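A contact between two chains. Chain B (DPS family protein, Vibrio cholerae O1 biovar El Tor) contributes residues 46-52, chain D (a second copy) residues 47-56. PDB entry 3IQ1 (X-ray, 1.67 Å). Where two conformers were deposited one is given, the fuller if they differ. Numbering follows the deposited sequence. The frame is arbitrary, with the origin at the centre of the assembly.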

ATOM      1  N   GLY B  46      -6.592  -7.351  35.140  1.00  8.54           N
ATOM      2  CA  GLY B  46      -7.330  -6.201  35.595  1.00  9.29           C
ATOM      3  C   GLY B  46      -7.660  -5.251  34.449  1.00  9.13           C
ATOM      4  O   GLY B  46      -7.405  -5.544  33.277  1.00  8.09           O
ATOM      5  N   LYS B  47      -8.200  -4.090  34.800  1.00 10.20           N
ATOM      6  CA  LYS B  47      -8.766  -3.206  33.783  1.00 10.57           C
ATOM      7  C   LYS B  47      -7.756  -2.561  32.850  1.00 10.13           C
ATOM      8  O   LYS B  47      -8.145  -2.017  31.826  1.00 10.65           O
ATOM      9  N   GLU B  48      -6.478  -2.700  33.172  1.00  9.64           N
ATOM     10  CA  GLU B  48      -5.418  -2.233  32.275  0.50 10.34           C
ATOM     11  C   GLU B  48      -5.061  -3.264  31.252  1.00  9.09           C
ATOM     12  O   GLU B  48      -4.183  -3.023  30.444  1.00  8.93           O
ATOM     13  N   PHE B  49      -5.747  -4.416  31.256  1.00  9.07           N
ATOM     14  CA  PHE B  49      -5.371  -5.515  30.405  1.00  8.01           C
ATOM     15  C   PHE B  49      -5.089  -5.174  28.934  1.00  7.93           C
ATOM     16  O   PHE B  49      -4.036  -5.503  28.441  1.00  8.01           O
ATOM     17  N   PHE B  50      -6.045  -4.587  28.241  1.00  8.88           N
ATOM     18  CA  PHE B  50      -5.872  -4.356  26.830  1.00  9.26           C
ATOM     19  C   PHE B  50      -4.783  -3.348  26.564  1.00 10.01           C
ATOM     20  O   PHE B  50      -3.938  -3.555  25.690  1.00 10.66           O
ATOM     21  N   GLU B  51      -4.795  -2.280  27.330  1.00  9.39           N
ATOM     22  CA  GLU B  51      -3.855  -1.194  27.171  1.00  9.81           C
ATOM     23  C   GLU B  51      -2.412  -1.664  27.361  1.00  7.78           C
ATOM     24  O   GLU B  51      -1.512  -1.379  26.541  1.00  8.72           O
ATOM     25  N   LEU B  52      -2.179  -2.363  28.458  1.00  7.23           N
ATOM     26  CA  LEU B  52      -0.826  -2.784  28.790  1.00  6.32           C
ATOM     27  C   LEU B  52      -0.394  -4.050  28.074  1.00  7.21           C
ATOM     28  O   LEU B  52       0.790  -4.210  27.758  1.00  7.45           O
TER
ATOM     29  N   LYS D  47     -15.020   6.722  31.977  1.00  8.17           N
ATOM     30  CA  LYS D  47     -13.642   6.845  31.512  1.00  9.35           C
ATOM     31  C   LYS D  47     -13.168   5.687  30.649  1.00  9.77           C
ATOM     32  O   LYS D  47     -12.113   5.795  30.012  1.00 11.33           O
ATOM     33  N   GLU D  48     -13.960   4.612  30.598  1.00  9.65           N
ATOM     34  CA  GLU D  48     -13.657   3.501  29.690  0.50 10.22           C
ATOM     35  C   GLU D  48     -14.175   3.758  28.280  1.00  9.73           C
ATOM     36  O   GLU D  48     -14.009   2.930  27.399  1.00  9.31           O
ATOM     37  N   PHE D  49     -14.759   4.933  28.033  1.00  9.06           N
ATOM     38  CA  PHE D  49     -15.439   5.156  26.789  1.00  8.50           C
ATOM     39  C   PHE D  49     -14.602   4.899  25.540  1.00  9.43           C
ATOM     40  O   PHE D  49     -15.042   4.163  24.673  1.00 10.01           O
ATOM     41  N   PHE D  50     -13.460   5.536  25.404  1.00  8.79           N
ATOM     42  CA  PHE D  50     -12.691   5.335  24.168  1.00 10.22           C
ATOM     43  C   PHE D  50     -12.189   3.929  24.015  1.00  9.87           C
ATOM     44  O   PHE D  50     -12.320   3.335  22.923  1.00 10.15           O
ATOM     45  N   GLU D  51     -11.681   3.359  25.100  1.00  9.08           N
ATOM     46  CA  GLU D  51     -11.101   2.028  25.022  1.00  8.98           C
ATOM     47  C   GLU D  51     -12.152   0.959  24.668  1.00  7.67           C
ATOM     48  O   GLU D  51     -11.934   0.094  23.812  1.00  7.43           O
ATOM     49  N   LEU D  52     -13.273   1.012  25.375  1.00  8.44           N
ATOM     50  CA  LEU D  52     -14.353   0.040  25.152  1.00  6.67           C
ATOM     51  C   LEU D  52     -15.236   0.332  23.950  1.00  7.84           C
ATOM     52  O   LEU D  52     -15.747  -0.605  23.381  1.00  7.91           O
ATOM     53  N   HIS D  53     -15.397   1.595  23.536  1.00  8.11           N
ATOM     54  CA  HIS D  53     -16.126   1.901  22.289  1.00  9.65           C
ATOM     55  C   HIS D  53     -15.357   1.202  21.166  1.00 10.12           C
ATOM     56  O   HIS D  53     -15.942   0.489  20.352  1.00 10.87           O
ATOM     57  N   ALA D  54     -14.031   1.289  21.190  1.00  9.02           N
ATOM     58  CA  ALA D  54     -13.193   0.580  20.237  1.00  9.33           C
ATOM     59  C   ALA D  54     -13.220  -0.962  20.371  1.00  8.97           C
ATOM     60  O   ALA D  54     -13.368  -1.667  19.359  1.00  9.75           O
ATOM     61  N   LYS D  55     -13.084  -1.472  21.593  1.00  8.80           N
ATOM     62  CA  LYS D  55     -13.012  -2.905  21.827  1.00  7.69           C
ATOM     63  C   LYS D  55     -14.335  -3.605  21.446  1.00  7.36           C
ATOM     64  O   LYS D  55     -14.370  -4.649  20.772  1.00  7.81           O
ATOM     65  N   PHE D  56     -15.437  -3.007  21.848  1.00  7.09           N
ATOM     66  CA  PHE D  56     -16.759  -3.531  21.429  1.00  6.71           C
ATOM     67  C   PHE D  56     -16.978  -3.513  19.912  1.00  7.22           C
ATOM     68  O   PHE D  56     -17.549  -4.470  19.373  1.00  7.84           O
TER

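Three side chains carry most of this small contact, which buries 276 Å² counted over both sides: Phe B50, Glu D51 and Lys D55. The arrangement is lopsided even though the two chains are copies of one protein. Chain B meets its partner at the start of its helix, where a type I turn from Gly B46 to Phe B49, closed by Phe B49 N to Gly B46 O at 2.8 Å, leads into the first helical residues. Chain D offers one side of its helix through Glu D51 and Lys D55, joined by Glu D48; all three point their CA-to-CB bonds toward chain B.

Phe B50 covers the most surface. Its CA-to-CB bond points toward chain D, and with chi1 at m and chi2 at -64° the ring presents a face to Lys D55. That lysine leaves its helix with chi1 at t, turns through p at chi2 and p at chi3, and finishes t at chi4, a bent path that lays its last methylene over the aromatic ring. Lys D55 CE sits 3.7 Å from the centroid of the Phe B50 ring and only 11° off the ring normal, a CH-pi contact well over the face. The ammonium lies farther off centre: Lys D55 NZ is 4.1 Å from the same centroid, 32° off the normal, in a cation-pi contact, and it approaches Phe B50 CD1 to 3.7 Å. Lys D55 NZ also hydrogen-bonds to a residue just beyond the stretches, so the charge has a polar partner while the carbon next to it packs on the ring. The same side chain thus serves both greasy and polar needs.

Glu D51, one helical turn before Lys D55, reaches in nearly straight, t at chi1 and t at chi2. Its carboxylate comes to the edge of the Phe B50 ring, near the ring plane, and Glu D51 OE2 lies 3.7 Å from Phe B50 CB. No direct hydrogen bond joins the two stretches; water makes the polar connection instead. Water 1 donates to Lys B47 O at 2.7 Å and to Glu D51 OE2 at 2.7 Å, and accepts from Glu B51 N at 3.3 Å. Water 2 donates to Lys B47 O at 2.6 Å and to Glu D51 OE1 at 2.8 Å. Both carboxylate oxygens are therefore linked to the carbonyl of Lys B47, OE2 through water 1 and OE1 through water 2.

The margins are looser. Lys B47, m at chi1 and then t, t and p, sets its CA-to-CB bond sideways, and its aliphatic CD comes within 4.1 Å of Glu D48 OE2; this is proximity, not a salt bridge. Glu B51, t at chi1 and chi2, touches its counterpart mainly near the base, with CB 4.1 Å from Glu D51 OE2, while its OE1 is hydrogen-bonded elsewhere in the structure. The design rule is compact: an aromatic face for a lysine methylene, and two waters to join a carboxylate to a backbone carbonyl.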

ATOM      1  CB  LYS B  47      -9.635  -2.128  34.422  1.00 12.33           C
ATOM      2  CG  LYS B  47     -10.967  -2.641  34.915  1.00 15.76           C
ATOM      3  CD  LYS B  47     -11.940  -1.474  35.186  1.00 20.53           C
ATOM      4  CE  LYS B  47     -13.200  -1.939  35.863  1.00 23.50           C
ATOM      5  NZ  LYS B  47     -12.862  -2.731  37.090  1.00 27.39           N
ATOM      6  CB  GLU B  48      -4.120  -1.897  33.003  0.50 10.31           C
ATOM      7  CG  GLU B  48      -4.185  -0.767  33.962  0.50 13.30           C
ATOM      8  CD  GLU B  48      -3.972  -1.277  35.347  0.50 16.90           C
ATOM      9  OE1 GLU B  48      -4.921  -1.953  35.820  0.50 17.04           O
ATOM     10  OE2 GLU B  48      -2.873  -1.037  35.926  0.50 16.44           O
ATOM     11  CB  PHE B  49      -6.390  -6.698  30.476  1.00  8.64           C
ATOM     12  CG  PHE B  49      -6.008  -7.828  29.587  1.00  7.92           C
ATOM     13  CD1 PHE B  49      -5.076  -8.781  30.019  1.00  8.72           C
ATOM     14  CD2 PHE B  49      -6.472  -7.902  28.300  1.00  8.95           C
ATOM     15  CE1 PHE B  49      -4.611  -9.741  29.183  1.00 10.62           C
ATOM     16  CE2 PHE B  49      -6.029  -8.881  27.452  1.00 11.39           C
ATOM     17  CZ  PHE B  49      -5.108  -9.852  27.909  1.00 10.97           C
ATOM     18  CB  PHE B  50      -7.175  -3.948  26.161  1.00 10.19           C
ATOM     19  CG  PHE B  50      -8.229  -5.040  26.180  1.00 10.77           C
ATOM     20  CD1 PHE B  50      -8.018  -6.220  25.517  1.00 11.42           C
ATOM     21  CD2 PHE B  50      -9.416  -4.830  26.842  1.00 15.40           C
ATOM     22  CE1 PHE B  50      -9.007  -7.213  25.542  1.00 13.34           C
ATOM     23  CE2 PHE B  50     -10.403  -5.797  26.856  1.00 15.97           C
ATOM     24  CZ  PHE B  50     -10.173  -6.983  26.221  1.00 16.38           C
ATOM     25  CB  GLU B  51      -4.140  -0.130  28.208  1.00 11.15           C
ATOM     26  CG  GLU B  51      -3.105   1.008  28.078  1.00 16.22           C
ATOM     27  CD  GLU B  51      -3.332   2.158  29.004  1.00 22.75           C
ATOM     28  OE1 GLU B  51      -2.374   2.607  29.698  1.00 27.78           O
ATOM     29  OE2 GLU B  51      -4.481   2.605  29.059  1.00 27.19           O
ATOM     30  CB  LEU B  52      -0.670  -2.917  30.310  1.00  6.07           C
ATOM     31  CG  LEU B  52      -0.815  -1.633  31.118  1.00  6.46           C
ATOM     32  CD1 LEU B  52      -0.577  -1.892  32.611  1.00  7.18           C
ATOM     33  CD2 LEU B  52       0.142  -0.543  30.586  1.00  6.85           C
TER
ATOM     34  CB  LYS D  47     -12.694   7.043  32.699  1.00 10.20           C
ATOM     35  CG  LYS D  47     -12.682   8.415  33.232  1.00 13.71           C
ATOM     36  CD  LYS D  47     -11.442   8.633  34.108  1.00 19.12           C
ATOM     37  CE  LYS D  47     -11.541   9.890  34.925  1.00 21.35           C
ATOM     38  NZ  LYS D  47     -12.441   9.660  36.099  1.00 26.19           N
ATOM     39  CB  GLU D  48     -14.201   2.162  30.230  0.50 10.76           C
ATOM     40  CG  GLU D  48     -13.441   1.612  31.435  0.50 12.12           C
ATOM     41  CD  GLU D  48     -13.746   2.352  32.709  0.50 12.54           C
ATOM     42  OE1 GLU D  48     -14.755   3.091  32.709  0.50 13.47           O
ATOM     43  OE2 GLU D  48     -12.997   2.223  33.707  0.50 14.03           O
ATOM     44  CB  PHE D  49     -16.016   6.568  26.730  1.00  9.03           C
ATOM     45  CG  PHE D  49     -16.667   6.887  25.425  1.00  7.15           C
ATOM     46  CD1 PHE D  49     -18.011   6.571  25.231  1.00  9.54           C
ATOM     47  CD2 PHE D  49     -15.956   7.418  24.385  1.00  8.29           C
ATOM     48  CE1 PHE D  49     -18.635   6.828  24.068  1.00 11.42           C
ATOM     49  CE2 PHE D  49     -16.555   7.637  23.175  1.00  9.19           C
ATOM     50  CZ  PHE D  49     -17.910   7.382  23.005  1.00 10.18           C
ATOM     51  CB  PHE D  50     -11.541   6.334  24.090  1.00 10.27           C
ATOM     52  CG  PHE D  50     -11.985   7.761  23.972  1.00 11.33           C
ATOM     53  CD1 PHE D  50     -12.746   8.149  22.899  1.00 12.01           C
ATOM     54  CD2 PHE D  50     -11.606   8.698  24.910  1.00 13.69           C
ATOM     55  CE1 PHE D  50     -13.144   9.442  22.754  1.00 13.88           C
ATOM     56  CE2 PHE D  50     -12.020  10.015  24.780  1.00 16.81           C
ATOM     57  CZ  PHE D  50     -12.794  10.371  23.708  1.00 14.50           C
ATOM     58  CB  GLU D  51     -10.508   1.639  26.355  1.00  9.97           C
ATOM     59  CG  GLU D  51      -9.987   0.202  26.277  1.00 13.93           C
ATOM     60  CD  GLU D  51      -9.259  -0.219  27.506  1.00 22.04           C
ATOM     61  OE1 GLU D  51      -9.890  -0.233  28.602  1.00 28.61           O
ATOM     62  OE2 GLU D  51      -8.073  -0.562  27.326  1.00 22.07           O
ATOM     63  CB  LEU D  52     -15.173  -0.172  26.426  1.00  6.76           C
ATOM     64  CG  LEU D  52     -14.361  -0.793  27.576  1.00  7.66           C
ATOM     65  CD1 LEU D  52     -15.294  -1.037  28.801  1.00  8.04           C
ATOM     66  CD2 LEU D  52     -13.632  -2.114  27.193  1.00  9.57           C
ATOM     67  CB  HIS D  53     -16.234   3.427  22.168  1.00  9.77           C
ATOM     68  CG  HIS D  53     -16.959   3.953  20.990  1.00 11.42           C
ATOM     69  ND1 HIS D  53     -18.337   4.037  20.926  1.00 16.73           N
ATOM     70  CD2 HIS D  53     -16.493   4.519  19.851  1.00 14.62           C
ATOM     71  CE1 HIS D  53     -18.684   4.593  19.775  1.00 14.80           C
ATOM     72  NE2 HIS D  53     -17.590   4.888  19.100  1.00 17.35           N
ATOM     73  CB  ALA D  54     -11.724   1.099  20.293  1.00  9.99           C
ATOM     74  CB  LYS D  55     -12.677  -3.190  23.292  1.00  9.60           C
ATOM     75  CG  LYS D  55     -12.586  -4.649  23.637  1.00  8.53           C
ATOM     76  CD  LYS D  55     -11.625  -5.465  22.723  1.00 10.45           C
ATOM     77  CE  LYS D  55     -10.186  -4.981  22.805  1.00 10.77           C
ATOM     78  NZ  LYS D  55      -9.231  -5.912  22.075  1.00  9.16           N
ATOM     79  CB  PHE D  56     -17.913  -2.808  22.125  1.00  7.03           C
ATOM     80  CG  PHE D  56     -17.922  -2.935  23.628  1.00  5.30           C
ATOM     81  CD1 PHE D  56     -17.545  -4.106  24.258  1.00  9.41           C
ATOM     82  CD2 PHE D  56     -18.333  -1.902  24.415  1.00  5.55           C
ATOM     83  CE1 PHE D  56     -17.547  -4.213  25.672  1.00  9.66           C
ATOM     84  CE2 PHE D  56     -18.366  -1.989  25.821  1.00  6.89           C
ATOM     85  CZ  PHE D  56     -18.003  -3.171  26.442  1.00  7.25           C
TER
HETATM   86  O   HOH W   1      -7.396  -2.272  29.284  1.00 13.68           O
HETATM   87  O   HOH W   2      -9.974  -0.213  31.436  1.00 21.09           O